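Local structure of trans-4-hydroxy-L-proline dehydratase (6VXC) at residues 777-782 with 788-793; 197-202 with 219-224; 483-486 with 491-494; 274-279 with 320-325. The protein catalyses, as a glycyl radical enzyme, the dehydration of trans-4-hydroxy-L-proline to (S)-1-pyrroline-5-carboxylate during anaerobic degradation of hydroxyproline. All coordinates share one frame; numbering follows the deposited sequence.

Interaction 1: 777-782 with 788-793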
loop_
_atom_site.group_PDB
_atom_site.type_symbol
_atom_site.label_atom_id
_atom_site.label_comp_id
_atom_site.label_asym_id
_atom_site.label_seq_id
_atom_site.Cartn_x
_atom_site.Cartn_y
_atom_site.Cartn_z
ATOM N N LYS A 777 23.454 -9.402 2.668
ATOM C CA LYS A 777 22.879 -8.065 2.635
ATOM C C LYS A 777 22.037 -7.831 1.388
ATOM O O LYS A 777 21.198 -6.928 1.390
ATOM C CB LYS A 777 24.018 -7.047 2.718
ATOM C CG LYS A 777 24.771 -7.106 4.038
ATOM C CD LYS A 777 25.854 -6.040 4.159
ATOM C CE LYS A 777 25.396 -4.652 3.777
ATOM N NZ LYS A 777 26.563 -3.718 3.726
ATOM N N ASP A 778 22.241 -8.628 0.336
ATOM C CA ASP A 778 21.529 -8.498 -0.929
ATOM C C ASP A 778 20.296 -9.388 -1.030
ATOM O O ASP A 778 19.552 -9.272 -2.002
ATOM C CB ASP A 778 22.474 -8.834 -2.096
ATOM C CG ASP A 778 23.578 -7.800 -2.278
ATOM O OD1 ASP A 778 23.438 -6.664 -1.762
ATOM O OD2 ASP A 778 24.606 -8.142 -2.907
ATOM N N LEU A 779 20.049 -10.245 -0.051
ATOM C CA LEU A 779 18.992 -11.238 -0.167
ATOM C C LEU A 779 17.632 -10.567 -0.024
ATOM O O LEU A 779 17.362 -9.923 0.990
ATOM C CB LEU A 779 19.180 -12.308 0.899
ATOM C CG LEU A 779 18.124 -13.397 1.006
ATOM C CD1 LEU A 779 18.046 -14.195 -0.292
ATOM C CD2 LEU A 779 18.424 -14.275 2.205
ATOM N N ILE A 780 16.781 -10.724 -1.034
ATOM C CA ILE A 780 15.447 -10.133 -1.084
ATOM C C ILE A 780 14.418 -11.253 -1.197
ATOM O O ILE A 780 14.635 -12.219 -1.933
ATOM C CB ILE A 780 15.321 -9.158 -2.273
ATOM C CG1 ILE A 780 16.264 -7.960 -2.081
ATOM C CG2 ILE A 780 13.858 -8.758 -2.508
ATOM C CD1 ILE A 780 16.405 -7.088 -3.309
ATOM N N VAL A 781 13.322 -11.150 -0.437
ATOM C CA VAL A 781 12.235 -12.128 -0.500
ATOM C C VAL A 781 10.900 -11.400 -0.608
ATOM O O VAL A 781 10.800 -10.192 -0.390
ATOM C CB VAL A 781 12.208 -13.102 0.707
ATOM C CG1 VAL A 781 13.462 -13.940 0.756
ATOM C CG2 VAL A 781 12.000 -12.363 1.996
ATOM N N ARG A 782 9.866 -12.168 -0.950
ATOM C CA ARG A 782 8.501 -11.665 -1.005
ATOM C C ARG A 782 7.861 -11.781 0.373
ATOM O O ARG A 782 7.867 -12.852 0.972
ATOM C CB ARG A 782 7.672 -12.438 -2.033
ATOM C CG ARG A 782 6.368 -11.742 -2.421
ATOM C CD ARG A 782 6.649 -10.436 -3.175
ATOM N NE ARG A 782 5.426 -9.744 -3.543
ATOM C CZ ARG A 782 5.368 -8.645 -4.294
ATOM N NH1 ARG A 782 4.192 -8.097 -4.579
ATOM N NH2 ARG A 782 6.480 -8.104 -4.779
ATOM N N ASP A 788 11.181 -7.216 0.047
ATOM C CA ASP A 788 12.038 -6.497 0.979
ATOM C C ASP A 788 13.295 -7.313 1.230
ATOM O O ASP A 788 13.322 -8.517 1.005
ATOM C CB ASP A 788 11.304 -6.211 2.306
ATOM C CG ASP A 788 11.809 -4.947 3.004
ATOM O OD1 ASP A 788 12.943 -4.502 2.711
ATOM O OD2 ASP A 788 11.055 -4.400 3.850
ATOM N N HIS A 789 14.332 -6.647 1.722
ATOM C CA HIS A 789 15.516 -7.368 2.167
ATOM C C HIS A 789 15.182 -8.252 3.359
ATOM O O HIS A 789 14.513 -7.821 4.300
ATOM C CB HIS A 789 16.634 -6.392 2.530
ATOM C CG HIS A 789 17.304 -5.786 1.342
ATOM N ND1 HIS A 789 16.874 -4.611 0.766
ATOM C CD2 HIS A 789 18.354 -6.207 0.600
ATOM C CE1 HIS A 789 17.636 -4.330 -0.275
ATOM N NE2 HIS A 789 18.545 -5.279 -0.396
ATOM N N PHE A 790 15.611 -9.514 3.279
ATOM C CA PHE A 790 15.429 -10.467 4.362
ATOM C C PHE A 790 15.956 -9.925 5.691
ATOM O O PHE A 790 15.323 -10.105 6.734
ATOM C CB PHE A 790 16.112 -11.790 3.969
ATOM C CG PHE A 790 15.924 -12.911 4.951
ATOM C CD1 PHE A 790 14.715 -13.573 5.048
ATOM C CD2 PHE A 790 16.993 -13.360 5.722
ATOM C CE1 PHE A 790 14.547 -14.623 5.947
ATOM C CE2 PHE A 790 16.841 -14.417 6.612
ATOM C CZ PHE A 790 15.625 -15.044 6.730
ATOM N N ASN A 791 17.083 -9.215 5.658
ATOM C CA ASN A 791 17.685 -8.638 6.857
ATOM C C ASN A 791 16.863 -7.497 7.462
ATOM O O ASN A 791 17.163 -7.086 8.585
ATOM C CB ASN A 791 19.103 -8.113 6.560
ATOM C CG ASN A 791 20.128 -9.225 6.383
ATOM O OD1 ASN A 791 19.877 -10.387 6.710
ATOM N ND2 ASN A 791 21.322 -8.853 5.912
ATOM N N ASN A 792 15.882 -6.946 6.745
ATOM C CA ASN A 792 14.993 -5.930 7.307
ATOM C C ASN A 792 13.837 -6.528 8.095
ATOM O O ASN A 792 13.021 -5.776 8.626
ATOM C CB ASN A 792 14.415 -5.029 6.212
ATOM C CG ASN A 792 15.419 -4.006 5.714
ATOM O OD1 ASN A 792 16.370 -3.673 6.403
ATOM N ND2 ASN A 792 15.193 -3.491 4.512
ATOM N N LEU A 793 13.730 -7.846 8.157
ATOM C CA LEU A 793 12.591 -8.502 8.767
ATOM C C LEU A 793 12.940 -8.998 10.170
ATOM O O LEU A 793 14.065 -9.425 10.432
ATOM C CB LEU A 793 12.127 -9.659 7.887
ATOM C CG LEU A 793 12.065 -9.364 6.375
ATOM C CD1 LEU A 793 11.696 -10.617 5.639
ATOM C CD2 LEU A 793 11.079 -8.233 6.031
HETATM O O HOH W 1 18.855 -9.103 3.215
#

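Interaction 2: 197-202 with 219-224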
loop_
_atom_site.group_PDB
_atom_site.type_symbol
_atom_site.label_atom_id
_atom_site.label_comp_id
_atom_site.label_asym_id
_atom_site.label_seq_id
_atom_site.Cartn_x
_atom_site.Cartn_y
_atom_site.Cartn_z
ATOM N N LYS A 197 -6.367 27.622 -15.222
ATOM C CA LYS A 197 -7.400 28.261 -16.032
ATOM C C LYS A 197 -8.740 27.569 -15.853
ATOM O O LYS A 197 -9.787 28.222 -15.824
ATOM C CB LYS A 197 -6.995 28.262 -17.508
ATOM C CG LYS A 197 -5.868 29.214 -17.819
ATOM C CD LYS A 197 -5.557 29.257 -19.303
ATOM C CE LYS A 197 -4.681 30.451 -19.634
ATOM N NZ LYS A 197 -4.097 30.342 -21.003
ATOM N N ASP A 198 -8.732 26.237 -15.783
ATOM C CA ASP A 198 -9.961 25.511 -15.487
ATOM C C ASP A 198 -10.539 25.939 -14.142
ATOM O O ASP A 198 -11.756 26.089 -14.001
ATOM C CB ASP A 198 -9.708 24.001 -15.488
ATOM C CG ASP A 198 -9.352 23.449 -16.870
ATOM O OD1 ASP A 198 -9.590 24.121 -17.896
ATOM O OD2 ASP A 198 -8.830 22.319 -16.920
ATOM N N ILE A 199 -9.684 26.101 -13.134
ATOM C CA ILE A 199 -10.156 26.464 -11.804
ATOM C C ILE A 199 -10.718 27.885 -11.801
ATOM O O ILE A 199 -11.787 28.146 -11.241
ATOM C CB ILE A 199 -9.017 26.287 -10.781
ATOM C CG1 ILE A 199 -8.706 24.786 -10.595
ATOM C CG2 ILE A 199 -9.347 27.012 -9.459
ATOM C CD1 ILE A 199 -7.312 24.501 -10.054
ATOM N N GLU A 200 -10.030 28.810 -12.463
ATOM C CA GLU A 200 -10.525 30.181 -12.538
ATOM C C GLU A 200 -11.862 30.244 -13.258
ATOM O O GLU A 200 -12.739 31.032 -12.884
ATOM C CB GLU A 200 -9.475 31.057 -13.218
ATOM C CG GLU A 200 -8.267 31.289 -12.318
ATOM C CD GLU A 200 -7.089 31.958 -13.007
ATOM O OE1 GLU A 200 -7.010 31.937 -14.255
ATOM O OE2 GLU A 200 -6.255 32.539 -12.283
ATOM N N ALA A 201 -12.049 29.410 -14.281
ATOM C CA ALA A 201 -13.345 29.351 -14.945
ATOM C C ALA A 201 -14.437 28.879 -13.990
ATOM O O ALA A 201 -15.549 29.423 -13.990
ATOM C CB ALA A 201 -13.270 28.438 -16.166
ATOM N N ARG A 202 -14.143 27.862 -13.170
ATOM C CA ARG A 202 -15.119 27.405 -12.183
ATOM C C ARG A 202 -15.437 28.507 -11.176
ATOM O O ARG A 202 -16.599 28.718 -10.822
ATOM C CB ARG A 202 -14.605 26.165 -11.452
ATOM C CG ARG A 202 -14.733 24.863 -12.217
ATOM C CD ARG A 202 -16.190 24.413 -12.401
ATOM N NE ARG A 202 -16.802 23.953 -11.152
ATOM C CZ ARG A 202 -17.892 24.484 -10.599
ATOM N NH1 ARG A 202 -18.511 25.504 -11.171
ATOM N NH2 ARG A 202 -18.359 23.997 -9.461
ATOM N N ALA A 219 -13.668 28.205 -1.446
ATOM C CA ALA A 219 -12.506 27.968 -0.596
ATOM C C ALA A 219 -11.642 26.832 -1.152
ATOM O O ALA A 219 -10.412 26.955 -1.228
ATOM C CB ALA A 219 -12.964 27.665 0.834
ATOM N N ASP A 220 -12.270 25.725 -1.565
ATOM C CA ASP A 220 -11.509 24.610 -2.140
ATOM C C ASP A 220 -10.878 24.984 -3.484
ATOM O O ASP A 220 -9.729 24.640 -3.743
ATOM C CB ASP A 220 -12.407 23.382 -2.328
ATOM C CG ASP A 220 -12.607 22.567 -1.045
ATOM O OD1 ASP A 220 -11.868 22.779 -0.058
ATOM O OD2 ASP A 220 -13.515 21.701 -1.043
ATOM N N LEU A 221 -11.617 25.681 -4.351
ATOM C CA LEU A 221 -11.088 26.060 -5.663
ATOM C C LEU A 221 -9.960 27.084 -5.530
ATOM O O LEU A 221 -8.951 27.000 -6.238
ATOM C CB LEU A 221 -12.224 26.608 -6.533
ATOM C CG LEU A 221 -13.216 25.543 -7.005
ATOM C CD1 LEU A 221 -14.533 26.150 -7.403
ATOM C CD2 LEU A 221 -12.645 24.738 -8.179
ATOM N N GLU A 222 -10.110 28.057 -4.628
ATOM C CA GLU A 222 -9.015 28.996 -4.382
ATOM C C GLU A 222 -7.755 28.268 -3.933
ATOM O O GLU A 222 -6.645 28.620 -4.344
ATOM C CB GLU A 222 -9.404 30.048 -3.334
ATOM C CG GLU A 222 -10.354 31.105 -3.810
ATOM C CD GLU A 222 -10.654 32.176 -2.747
ATOM O OE1 GLU A 222 -11.099 33.269 -3.149
ATOM O OE2 GLU A 222 -10.431 31.940 -1.536
ATOM N N ALA A 223 -7.899 27.271 -3.059
ATOM C CA ALA A 223 -6.734 26.508 -2.638
ATOM C C ALA A 223 -6.106 25.757 -3.811
ATOM O O ALA A 223 -4.880 25.695 -3.934
ATOM C CB ALA A 223 -7.117 25.542 -1.516
ATOM N N MET A 224 -6.934 25.168 -4.675
ATOM C CA MET A 224 -6.399 24.448 -5.827
ATOM C C MET A 224 -5.589 25.368 -6.725
ATOM O O MET A 224 -4.548 24.964 -7.260
ATOM C CB MET A 224 -7.528 23.775 -6.610
ATOM C CG MET A 224 -8.164 22.602 -5.888
ATOM S SD MET A 224 -9.494 21.885 -6.862
ATOM C CE MET A 224 -10.747 21.703 -5.625
#

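Interaction 3: 483-486 with 491-494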
loop_
_atom_site.group_PDB
_atom_site.type_symbol
_atom_site.label_atom_id
_atom_site.label_comp_id
_atom_site.label_asym_id
_atom_site.label_seq_id
_atom_site.Cartn_x
_atom_site.Cartn_y
_atom_site.Cartn_z
ATOM N N ASN A 483 -16.233 -15.232 25.859
ATOM C CA ASN A 483 -17.388 -14.433 26.267
ATOM C C ASN A 483 -17.040 -12.947 26.315
ATOM O O ASN A 483 -17.425 -12.224 27.235
ATOM C CB ASN A 483 -17.929 -14.932 27.610
ATOM C CG ASN A 483 -19.348 -14.476 27.903
ATOM O OD1 ASN A 483 -20.109 -14.094 27.013
ATOM N ND2 ASN A 483 -19.736 -14.600 29.164
ATOM N N GLY A 484 -16.291 -12.490 25.317
ATOM C CA GLY A 484 -15.923 -11.098 25.196
ATOM C C GLY A 484 -14.668 -10.717 25.937
ATOM O O GLY A 484 -14.185 -9.594 25.774
ATOM N N TYR A 485 -14.141 -11.609 26.760
ATOM C CA TYR A 485 -12.939 -11.344 27.528
ATOM C C TYR A 485 -11.717 -11.655 26.677
ATOM O O TYR A 485 -11.689 -12.649 25.952
ATOM C CB TYR A 485 -12.951 -12.192 28.801
ATOM C CG TYR A 485 -11.782 -12.016 29.733
ATOM C CD1 TYR A 485 -11.681 -10.893 30.543
ATOM C CD2 TYR A 485 -10.809 -12.995 29.849
ATOM C CE1 TYR A 485 -10.631 -10.740 31.417
ATOM C CE2 TYR A 485 -9.758 -12.852 30.725
ATOM C CZ TYR A 485 -9.680 -11.723 31.503
ATOM O OH TYR A 485 -8.638 -11.574 32.374
ATOM N N ASP A 486 -10.720 -10.792 26.753
ATOM C CA ASP A 486 -9.477 -11.008 26.030
ATOM C C ASP A 486 -8.467 -11.667 26.963
ATOM O O ASP A 486 -8.002 -11.019 27.908
ATOM C CB ASP A 486 -8.946 -9.679 25.495
ATOM C CG ASP A 486 -7.575 -9.793 24.882
ATOM O OD1 ASP A 486 -7.147 -10.918 24.594
ATOM O OD2 ASP A 486 -6.927 -8.736 24.709
ATOM N N LYS A 491 -8.672 -7.994 29.748
ATOM C CA LYS A 491 -9.731 -7.002 29.826
ATOM C C LYS A 491 -10.945 -7.492 29.057
ATOM O O LYS A 491 -10.839 -8.336 28.157
ATOM C CB LYS A 491 -9.299 -5.645 29.262
ATOM C CG LYS A 491 -8.095 -5.058 29.949
ATOM C CD LYS A 491 -8.072 -3.533 29.863
ATOM C CE LYS A 491 -8.238 -3.006 28.465
ATOM N NZ LYS A 491 -7.951 -1.528 28.387
ATOM N N GLN A 492 -12.102 -6.940 29.419
ATOM C CA GLN A 492 -13.338 -7.154 28.671
ATOM C C GLN A 492 -13.309 -6.250 27.442
ATOM O O GLN A 492 -13.580 -5.054 27.532
ATOM C CB GLN A 492 -14.552 -6.855 29.545
ATOM C CG GLN A 492 -15.885 -7.208 28.898
ATOM C CD GLN A 492 -16.103 -8.712 28.765
ATOM O OE1 GLN A 492 -15.360 -9.511 29.322
ATOM N NE2 GLN A 492 -17.111 -9.096 28.006
ATOM N N ILE A 493 -13.028 -6.829 26.280
ATOM C CA ILE A 493 -12.877 -6.072 25.042
ATOM C C ILE A 493 -14.127 -6.165 24.176
ATOM O O ILE A 493 -14.542 -5.175 23.579
ATOM C CB ILE A 493 -11.618 -6.550 24.274
ATOM C CG1 ILE A 493 -10.349 -6.274 25.100
ATOM C CG2 ILE A 493 -11.548 -5.962 22.855
ATOM C CD1 ILE A 493 -10.148 -4.809 25.422
ATOM N N GLY A 494 -14.753 -7.332 24.134
ATOM C CA GLY A 494 -15.957 -7.560 23.365
ATOM C C GLY A 494 -17.215 -7.546 24.213
ATOM O O GLY A 494 -17.256 -6.961 25.299
HETATM O O HOH W 2 -16.994 -11.965 30.376
#

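Interaction 4: 274-279 with 320-325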
loop_
_atom_site.group_PDB
_atom_site.type_symbol
_atom_site.label_atom_id
_atom_site.label_comp_id
_atom_site.label_asym_id
_atom_site.label_seq_id
_atom_site.Cartn_x
_atom_site.Cartn_y
_atom_site.Cartn_z
ATOM N N GLU A 274 5.370 17.373 -23.707
ATOM C CA GLU A 274 5.389 17.191 -25.152
ATOM C C GLU A 274 6.191 15.973 -25.598
ATOM O O GLU A 274 5.988 15.499 -26.715
ATOM C CB GLU A 274 5.979 18.434 -25.835
ATOM C CG GLU A 274 5.232 19.728 -25.537
ATOM C CD GLU A 274 3.859 19.788 -26.179
ATOM O OE1 GLU A 274 3.592 18.977 -27.093
ATOM O OE2 GLU A 274 3.036 20.634 -25.760
ATOM N N THR A 275 7.089 15.469 -24.760
ATOM C CA THR A 275 7.957 14.350 -25.095
ATOM C C THR A 275 7.886 13.292 -23.995
ATOM O O THR A 275 7.444 13.559 -22.877
ATOM C CB THR A 275 9.406 14.810 -25.275
ATOM O OG1 THR A 275 9.938 15.178 -24.001
ATOM C CG2 THR A 275 9.491 16.038 -26.234
ATOM N N TYR A 276 8.342 12.082 -24.339
ATOM C CA TYR A 276 8.423 10.976 -23.387
ATOM C C TYR A 276 9.244 11.360 -22.163
ATOM O O TYR A 276 8.862 11.066 -21.024
ATOM C CB TYR A 276 9.021 9.770 -24.114
ATOM C CG TYR A 276 9.330 8.496 -23.353
ATOM C CD1 TYR A 276 10.498 8.372 -22.621
ATOM C CD2 TYR A 276 8.499 7.378 -23.467
ATOM C CE1 TYR A 276 10.807 7.204 -21.983
ATOM C CE2 TYR A 276 8.805 6.196 -22.834
ATOM C CZ TYR A 276 9.970 6.116 -22.095
ATOM O OH TYR A 276 10.316 4.964 -21.455
ATOM N N HIS A 277 10.395 11.987 -22.392
ATOM C CA HIS A 277 11.218 12.502 -21.302
ATOM C C HIS A 277 10.417 13.472 -20.430
ATOM O O HIS A 277 10.428 13.378 -19.201
ATOM C CB HIS A 277 12.435 13.206 -21.905
ATOM C CG HIS A 277 13.511 13.544 -20.931
ATOM N ND1 HIS A 277 13.262 13.898 -19.625
ATOM C CD2 HIS A 277 14.847 13.646 -21.095
ATOM C CE1 HIS A 277 14.403 14.162 -19.014
ATOM N NE2 HIS A 277 15.382 14.026 -19.890
ATOM N N GLN A 278 9.716 14.418 -21.059
ATOM C CA GLN A 278 8.941 15.392 -20.293
ATOM C C GLN A 278 7.790 14.730 -19.551
ATOM O O GLN A 278 7.430 15.182 -18.462
ATOM C CB GLN A 278 8.403 16.496 -21.205
ATOM C CG GLN A 278 9.491 17.431 -21.673
ATOM C CD GLN A 278 9.090 18.271 -22.863
ATOM O OE1 GLN A 278 7.912 18.379 -23.206
ATOM N NE2 GLN A 278 10.071 18.874 -23.497
ATOM N N ALA A 279 7.193 13.688 -20.139
ATOM C CA ALA A 279 6.105 12.977 -19.475
ATOM C C ALA A 279 6.581 12.332 -18.181
ATOM O O ALA A 279 5.875 12.362 -17.167
ATOM C CB ALA A 279 5.492 11.940 -20.411
ATOM N N GLY A 320 12.500 10.744 -34.400
ATOM C CA GLY A 320 13.938 10.608 -34.293
ATOM C C GLY A 320 14.582 11.205 -33.072
ATOM O O GLY A 320 15.802 11.359 -33.057
ATOM N N ILE A 321 13.814 11.519 -32.024
ATOM C CA ILE A 321 14.386 12.080 -30.806
ATOM C C ILE A 321 14.509 11.058 -29.687
ATOM O O ILE A 321 15.001 11.390 -28.604
ATOM C CB ILE A 321 13.575 13.298 -30.316
ATOM C CG1 ILE A 321 12.153 12.897 -29.919
ATOM C CG2 ILE A 321 13.566 14.406 -31.364
ATOM C CD1 ILE A 321 11.425 13.979 -29.152
ATOM N N LEU A 322 14.113 9.816 -29.926
ATOM C CA LEU A 322 14.127 8.787 -28.898
ATOM C C LEU A 322 14.365 7.446 -29.565
ATOM O O LEU A 322 13.955 7.227 -30.707
ATOM C CB LEU A 322 12.799 8.742 -28.123
ATOM C CG LEU A 322 12.692 7.888 -26.851
ATOM C CD1 LEU A 322 13.602 8.425 -25.764
ATOM C CD2 LEU A 322 11.269 7.918 -26.344
ATOM N N ASP A 323 15.015 6.544 -28.839
ATOM C CA ASP A 323 15.080 5.143 -29.225
ATOM C C ASP A 323 14.826 4.272 -27.991
ATOM O O ASP A 323 14.672 4.770 -26.871
ATOM C CB ASP A 323 16.423 4.809 -29.899
ATOM C CG ASP A 323 17.624 5.062 -28.997
ATOM O OD1 ASP A 323 17.444 5.336 -27.799
ATOM O OD2 ASP A 323 18.766 4.941 -29.489
ATOM N N ARG A 324 14.792 2.954 -28.195
ATOM C CA ARG A 324 14.468 2.056 -27.094
ATOM C C ARG A 324 15.454 2.208 -25.946
ATOM O O ARG A 324 15.060 2.197 -24.773
ATOM C CB ARG A 324 14.445 0.603 -27.579
ATOM C CG ARG A 324 13.762 -0.347 -26.602
ATOM C CD ARG A 324 13.937 -1.804 -26.982
ATOM N NE ARG A 324 13.038 -2.695 -26.249
ATOM C CZ ARG A 324 13.303 -3.235 -25.063
ATOM N NH1 ARG A 324 12.415 -4.051 -24.491
ATOM N NH2 ARG A 324 14.451 -2.975 -24.454
ATOM N N ASP A 325 16.738 2.374 -26.264
ATOM C CA ASP A 325 17.757 2.473 -25.223
ATOM C C ASP A 325 17.545 3.702 -24.346
ATOM O O ASP A 325 17.683 3.630 -23.119
ATOM C CB ASP A 325 19.145 2.510 -25.852
ATOM C CG ASP A 325 19.644 1.130 -26.251
ATOM O OD1 ASP A 325 19.019 0.118 -25.875
ATOM O OD2 ASP A 325 20.683 1.071 -26.926
#

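Interaction 1: 777-782 with 788-793
The imidazole of H789 takes a methylene over one face: I780 CG1 lies 4.0 Å from the ring centroid, 17° off the normal, a CH-pi contact shifted toward the rim. A water sits in the ring plane at the edge, and K777 O comes in obliquely, 3.0 Å from H789 CD2. With chi1 at -75°, H789 CG stands anti to its own carbonyl carbon, and the ring reaches across to I780 and the K777 carbonyl. The phenyl of F790 meets V781 CG2 at its edge, near the ring plane, while L779 runs alongside F790 in the same direction, its CD2 3.8 Å from F790 CB. L766 and A769 of helix 763-771 touch both L779 and F790.

Strands 780-782 and 787-789 form an antiparallel beta hairpin whose turn carries G785, the residue that holds the glycyl radical in the activated enzyme; the radical is absent here. V781 and D788 make the hydrogen-bonded pair, with V781 N to D788 O and D788 N to V781 O both 3.0 Å. I780 and H789, the neighbouring non-hydrogen-bonded pair, direct their side chains to the other face.

Past the pairing, where the chain enters a 3-10 turn, L779 O is gripped twice, by F790 N at 2.9 Å and by the same water, which accepts from N791 N. D788 OD1 receives N792 ND2 at 3.1 Å, in the amide plane but 33° out of the carboxylate plane, and D788 OD2 bonds T356 OG1. N791 ND2 donates to P773 O.

Interaction 2: 197-202 with 219-224
I199 pushes its two branches into the backbone and side chains of L221 and M224, and there the contact is tightest. Its CG2 presses on the L221 carbonyl, 3.2 Å from L221 O, a snug approach of methyl to oxygen, and the same CG2 is 4.1 Å from L221 CB. The other branch, with CG1 anti to the carbonyl carbon (chi1 -69°), carries CD1 to 3.5 Å from M224 CB, the two side chains crossing at about a right angle. Beyond CB, M224 turns off toward I552, S545 and T546.

One turn along, the packing is looser. R202 contributes its aliphatic root, CB lying 4.0 Å from L221 CD1 and almost as near L221 CD2, so that both methyls of the leucine rest against one methylene. Bends at chi2 and chi3 take the guanidinium off to other partners, a salt bridge with E205 and a hydrogen bond from NE to I552 O. On the outer side E200 and E222, both partly exposed, point away from the opposite helix.

The axes of the two short segments approach to 9.5 Å, with 156° between their directions. I199 touches L221, M224, A225 and C228, the four-residue hole of knobs-into-holes packing, in an antiparallel hairpin of the successive helices 192-205 and 214-248.

Interaction 3: 483-486 with 491-494
K491 opens the second strand of a short two-stranded antiparallel hairpin, facing D486 and Y485; the hairpin follows the Schellman motif that closes helix 473-481, with N483 as C-prime. K491 O receives D486 N at 2.8 Å in a nearly straight bond (171°), and the same carbonyl oxygen lies 3.6 Å from Y485 CD1, oblique to the ring.

Q492 then folds its amide back toward segment 483-486. CG leaves anti to the backbone N and the chain bends at chi2 (70°), which brings NE2 to N483 O at 3.2 Å, on a lone pair in the carbonyl plane and close to the glutamine's own amide plane. The other end of that amide, OE1, comes to the edge of the Y485 ring, and a water donates to both OE1 and N483 O.

I493 lays CG1 3.7 Å from D486 CB, and A162 and A166 of helix 158-166 pack on the isoleucine. D486 OD1 forms a salt bridge with K475 NZ and OD2 a hydrogen bond with S489 OG.

Last comes G494, which shares an acceptor with I493. G484 O takes I493 N at 3.0 Å, nearly in line with the C=O though bent at the hydrogen (137°), and G494 N at 2.9 Å on an in-plane lone pair.

Interaction 4: 274-279 with 320-325
The two backbones keep well apart, Y276 CA and L322 CA being 8.2 Å from each other, so the segments meet through side chains. L322 lays CD2 over a face of the Y276 ring, 4.0 Å from the centroid and 27° off the normal, a CH-pi contact displaced toward the root of the ring, where CD2 is 3.6 Å from Y276 CG. The two side chains cross at about a right angle. Y276 has CG anti to the backbone N (chi1 175°), which lays the ring under that methyl and lets its hydroxyl bond A327 O in helix 324-339.

Each segment leads into a helix, and I321 and L322 belong to the connection between helices 305-318 and 324-339. T275 is the N-cap of helix 276-293 and forms a capping box with Q278: Q278 N donates to T275 OG1 at 3.0 Å, while the return bond from T275 N to Q278 OE1 is weak. The same OE1 receives E274 N at 2.8 Å. D323, three residues after the Schellman motif at G320, caps helix 324-339 through OD1 to R326 N.

Besides its capping hydroxyl, T275 offers a methyl to the contact: CG2 lies 4.1 Å from I321 CD1, again crosswise. D316 of helix 305-318 lies beside T275, I321 and L322, and its OD2 accepts from Y276 N.

How the interactions relate
The four contacts are separate, and no two share a helix or strand; interactions 2 and 4 come nearest, about 13 Å between nearest atoms, and interactions 3 and 4 are farthest, centres 61 Å apart. Interaction 1 lies about 18 Å from the chain's centre, in the glycyl radical region, whereas the others sit about 30 Å out, within the pyruvate formate lyase-like part and away from the annotated sites. Interactions 1 and 3 are hairpins tied by backbone hydrogen bonds and a bridging water. Interactions 2 and 4 rest on apolar side-chain packing: 2 is buried between helix flanks, while 4, partly exposed, sets the start of helix 276-293 against the loop leading into helix 324-339.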